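Local coordinates for protein putative short-chain dehydrogenase/reductase (Burkholderia xenovorans, PDB 5JY1) that binds NAD as a member of the short-chain dehydrogenase/reductase family and is probably an oxidoreductase, perhaps a 3-oxoacyl-[acyl-carrier-protein] reductase, at residues Pro102-Leu107 with Asp113-Gln118. Sequence-based numbering, arbitrary orientation.
Sequences PTPNVL and DEMLEQ. With EDO (1,2-ethanediol), chain G.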
ATOM      1  N   PRO A 102     -17.479 -11.989  17.480  1.00 24.14           N
ATOM      2  CA  PRO A 102     -16.708 -13.031  16.797  1.00 22.21           C
ATOM      3  C   PRO A 102     -17.575 -14.116  16.173  1.00 23.98           C
ATOM      4  O   PRO A 102     -18.686 -14.403  16.623  1.00 26.29           O
ATOM      5  CB  PRO A 102     -15.845 -13.615  17.922  1.00 27.63           C
ATOM      6  CG  PRO A 102     -16.674 -13.413  19.151  1.00 28.92           C
ATOM      7  CD  PRO A 102     -17.367 -12.087  18.949  1.00 26.48           C
ATOM      8  N   THR A 103     -17.040 -14.714  15.111  1.00 21.06           N
ATOM      9  CA  THR A 103     -17.535 -15.963  14.552  1.00 21.96           C
ATOM     10  C   THR A 103     -16.511 -17.068  14.799  1.00 25.38           C
ATOM     11  O   THR A 103     -15.351 -16.782  15.119  1.00 24.21           O
ATOM     12  CB  THR A 103     -17.802 -15.833  13.042  1.00 20.46           C
ATOM     13  OG1 THR A 103     -16.594 -15.456  12.362  1.00 19.93           O
ATOM     14  CG2 THR A 103     -18.891 -14.803  12.774  1.00 19.60           C
ATOM     15  N   PRO A 104     -16.899 -18.340  14.670  1.00 20.46           N
ATOM     16  CA  PRO A 104     -15.939 -19.425  14.911  1.00 22.98           C
ATOM     17  C   PRO A 104     -14.717 -19.337  14.005  1.00 21.38           C
ATOM     18  O   PRO A 104     -14.816 -19.015  12.818  1.00 21.55           O
ATOM     19  CB  PRO A 104     -16.757 -20.686  14.625  1.00 22.65           C
ATOM     20  CG  PRO A 104     -18.143 -20.301  14.959  1.00 23.51           C
ATOM     21  CD  PRO A 104     -18.273 -18.868  14.519  1.00 21.78           C
ATOM     22  N   ASN A 105     -13.553 -19.630  14.585  1.00 22.71           N
ATOM     23  CA  ASN A 105     -12.281 -19.654  13.859  1.00 21.26           C
ATOM     24  C   ASN A 105     -12.186 -20.975  13.114  1.00 19.43           C
ATOM     25  O   ASN A 105     -11.756 -21.990  13.661  1.00 23.07           O
ATOM     26  CB  ASN A 105     -11.109 -19.490  14.818  1.00 23.00           C
ATOM     27  CG  ASN A 105     -11.184 -18.209  15.604  1.00 24.64           C
ATOM     28  OD1 ASN A 105     -11.529 -17.157  15.058  1.00 23.67           O
ATOM     29  ND2 ASN A 105     -10.868 -18.285  16.893  1.00 28.85           N
ATOM     30  N   VAL A 106     -12.607 -20.967  11.845  1.00 20.32           N
ATOM     31  CA  VAL A 106     -12.651 -22.168  11.019  1.00 19.18           C
ATOM     32  C   VAL A 106     -12.091 -21.820   9.648  1.00 18.64           C
ATOM     33  O   VAL A 106     -12.041 -20.656   9.251  1.00 18.07           O
ATOM     34  CB  VAL A 106     -14.083 -22.752  10.881  1.00 20.27           C
ATOM     35  CG1 VAL A 106     -14.595 -23.251  12.231  1.00 22.69           C
ATOM     36  CG2 VAL A 106     -15.038 -21.719  10.285  1.00 23.30           C
ATOM     37  N   LEU A 107     -11.672 -22.855   8.922  1.00 17.23           N
ATOM     38  CA  LEU A 107     -11.133 -22.662   7.579  1.00 17.51           C
ATOM     39  C   LEU A 107     -12.161 -21.998   6.673  1.00 19.78           C
ATOM     40  O   LEU A 107     -13.372 -22.122   6.877  1.00 18.34           O
ATOM     41  CB  LEU A 107     -10.705 -24.004   6.984  1.00 17.19           C
ATOM     42  CG  LEU A 107      -9.604 -24.734   7.751  1.00 21.79           C
ATOM     43  CD1 LEU A 107      -9.497 -26.162   7.259  1.00 20.79           C
ATOM     44  CD2 LEU A 107      -8.269 -24.020   7.591  1.00 21.56           C
ATOM     45  N   ASP A 113     -22.405 -19.146   5.147  1.00 20.77           N
ATOM     46  CA  ASP A 113     -22.977 -17.874   4.706  1.00 17.90           C
ATOM     47  C   ASP A 113     -23.510 -17.082   5.891  1.00 21.50           C
ATOM     48  O   ASP A 113     -23.428 -15.847   5.915  1.00 22.75           O
ATOM     49  CB  ASP A 113     -24.096 -18.114   3.690  1.00 18.12           C
ATOM     50  CG  ASP A 113     -23.586 -18.623   2.358  1.00 22.18           C
ATOM     51  OD1 ASP A 113     -22.363 -18.829   2.203  1.00 23.37           O
ATOM     52  OD2 ASP A 113     -24.430 -18.832   1.453  1.00 23.76           O
ATOM     53  N   GLU A 114     -24.065 -17.779   6.883  1.00 23.39           N
ATOM     54  CA  GLU A 114     -24.602 -17.098   8.054  1.00 22.88           C
ATOM     55  C   GLU A 114     -23.506 -16.349   8.806  1.00 23.25           C
ATOM     56  O   GLU A 114     -23.733 -15.242   9.311  1.00 21.53           O
ATOM     57  CB  GLU A 114     -25.298 -18.109   8.964  1.00 25.10           C
ATOM     58  CG  GLU A 114     -26.623 -18.651   8.424  1.00 36.29           C
ATOM     59  CD  GLU A 114     -26.475 -19.574   7.212  1.00 48.10           C
ATOM     60  OE1 GLU A 114     -25.441 -20.274   7.088  1.00 41.93           O
ATOM     61  OE2 GLU A 114     -27.407 -19.594   6.377  1.00 53.73           O
ATOM     62  N   MET A 115     -22.306 -16.931   8.888  1.00 20.06           N
ATOM     63  CA  MET A 115     -21.206 -16.233   9.549  1.00 19.80           C
ATOM     64  C   MET A 115     -20.823 -14.961   8.800  1.00 19.79           C
ATOM     65  O   MET A 115     -20.606 -13.914   9.422  1.00 20.10           O
ATOM     66  CB  MET A 115     -19.989 -17.148   9.686  1.00 17.40           C
ATOM     67  CG  MET A 115     -20.188 -18.300  10.646  1.00 19.63           C
ATOM     68  SD  MET A 115     -18.822 -19.471  10.564  1.00 21.73           S
ATOM     69  CE  MET A 115     -19.580 -20.904  11.329  1.00 24.44           C
ATOM     70  N   LEU A 116     -20.722 -15.030   7.463  1.00 18.73           N
ATOM     71  CA  LEU A 116     -20.383 -13.829   6.699  1.00 16.92           C
ATOM     72  C   LEU A 116     -21.462 -12.760   6.842  1.00 16.28           C
ATOM     73  O   LEU A 116     -21.158 -11.574   7.008  1.00 16.31           O
ATOM     74  CB  LEU A 116     -20.168 -14.169   5.224  1.00 18.11           C
ATOM     75  CG  LEU A 116     -19.843 -12.962   4.337  1.00 17.09           C
ATOM     76  CD1 LEU A 116     -18.544 -12.300   4.788  1.00 18.08           C
ATOM     77  CD2 LEU A 116     -19.746 -13.352   2.860  1.00 15.96           C
ATOM     78  N   GLU A 117     -22.733 -13.165   6.802  1.00 17.96           N
ATOM     79  CA  GLU A 117     -23.803 -12.193   6.996  1.00 19.91           C
ATOM     80  C   GLU A 117     -23.699 -11.517   8.360  1.00 20.79           C
ATOM     81  O   GLU A 117     -23.845 -10.293   8.472  1.00 19.97           O
ATOM     82  CB  GLU A 117     -25.157 -12.886   6.839  1.00 22.62           C
ATOM     83  CG  GLU A 117     -26.348 -11.944   6.942  1.00 30.37           C
ATOM     84  CD  GLU A 117     -27.670 -12.645   6.666  1.00 47.68           C
ATOM     85  OE1 GLU A 117     -27.663 -13.873   6.430  1.00 49.73           O
ATOM     86  OE2 GLU A 117     -28.715 -11.962   6.687  1.00 52.93           O
ATOM     87  N   GLN A 118     -23.448 -12.301   9.412  1.00 19.12           N
ATOM     88  CA  GLN A 118     -23.364 -11.735  10.753  1.00 21.58           C
ATOM     89  C   GLN A 118     -22.189 -10.775  10.873  1.00 23.34           C
ATOM     90  O   GLN A 118     -22.306  -9.708  11.492  1.00 19.15           O
ATOM     91  CB  GLN A 118     -23.242 -12.856  11.782  1.00 25.28           C
ATOM     92  CG  GLN A 118     -23.199 -12.383  13.218  1.00 35.64           C
ATOM     93  CD  GLN A 118     -22.863 -13.504  14.174  1.00 48.86           C
ATOM     94  OE1 GLN A 118     -21.897 -13.418  14.933  1.00 53.55           O
ATOM     95  NE2 GLN A 118     -23.653 -14.572  14.137  1.00 52.95           N
TER
HETATM   96  C1  EDO G 303     -14.152 -13.263  14.325  1.00 35.15           C
HETATM   97  O1  EDO G 303     -15.092 -12.931  13.292  1.00 32.32           O
HETATM   98  C2  EDO G 303     -12.759 -12.791  13.924  1.00 43.72           C
HETATM   99  O2  EDO G 303     -11.953 -12.597  15.095  1.00 53.94           O
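Three groups converge on T103 OG1: it hydrogen-bonds D163 OD2 at the start of helix 162-182, makes a weak bond to K111 NZ, and accepts from O1 of a 1,2-ethanediol, probably from the crystallisation liquor, OG1 to O1 3.1 Å. T103 N also reaches that diol oxygen, though weakly. With OG1 between the backbone N and carbonyl carbon (chi1 59°), the methyl is left to face the helix. T103 CG2 rests 4.0 Å from M115 CB and 3.9 Å from M115 O, a carbonyl already bonded to T119 OG1. M115, extended beyond CG, passes at a slant to the P104 ring, its CE 4.0 Å from P104 CG and its SD 4.4 Å from V106 CG2. At the other end the extended Q118 passes T103 in the opposite direction, its OE1 4.0 Å from T103 CG2, and also touches V101. The contact joins the loop after strand 94-97 to the first turns of helix 113-141, beside the NAD pocket of this Rossmann fold; F100 and Y164, which bind the cofactor, lie close by. Between the two segments the contact is chiefly van der Waals, carried by a threonine methyl, a proline ring and a thioether, while T103 OG1 ties the loop to D163, the immediate neighbour of Y164.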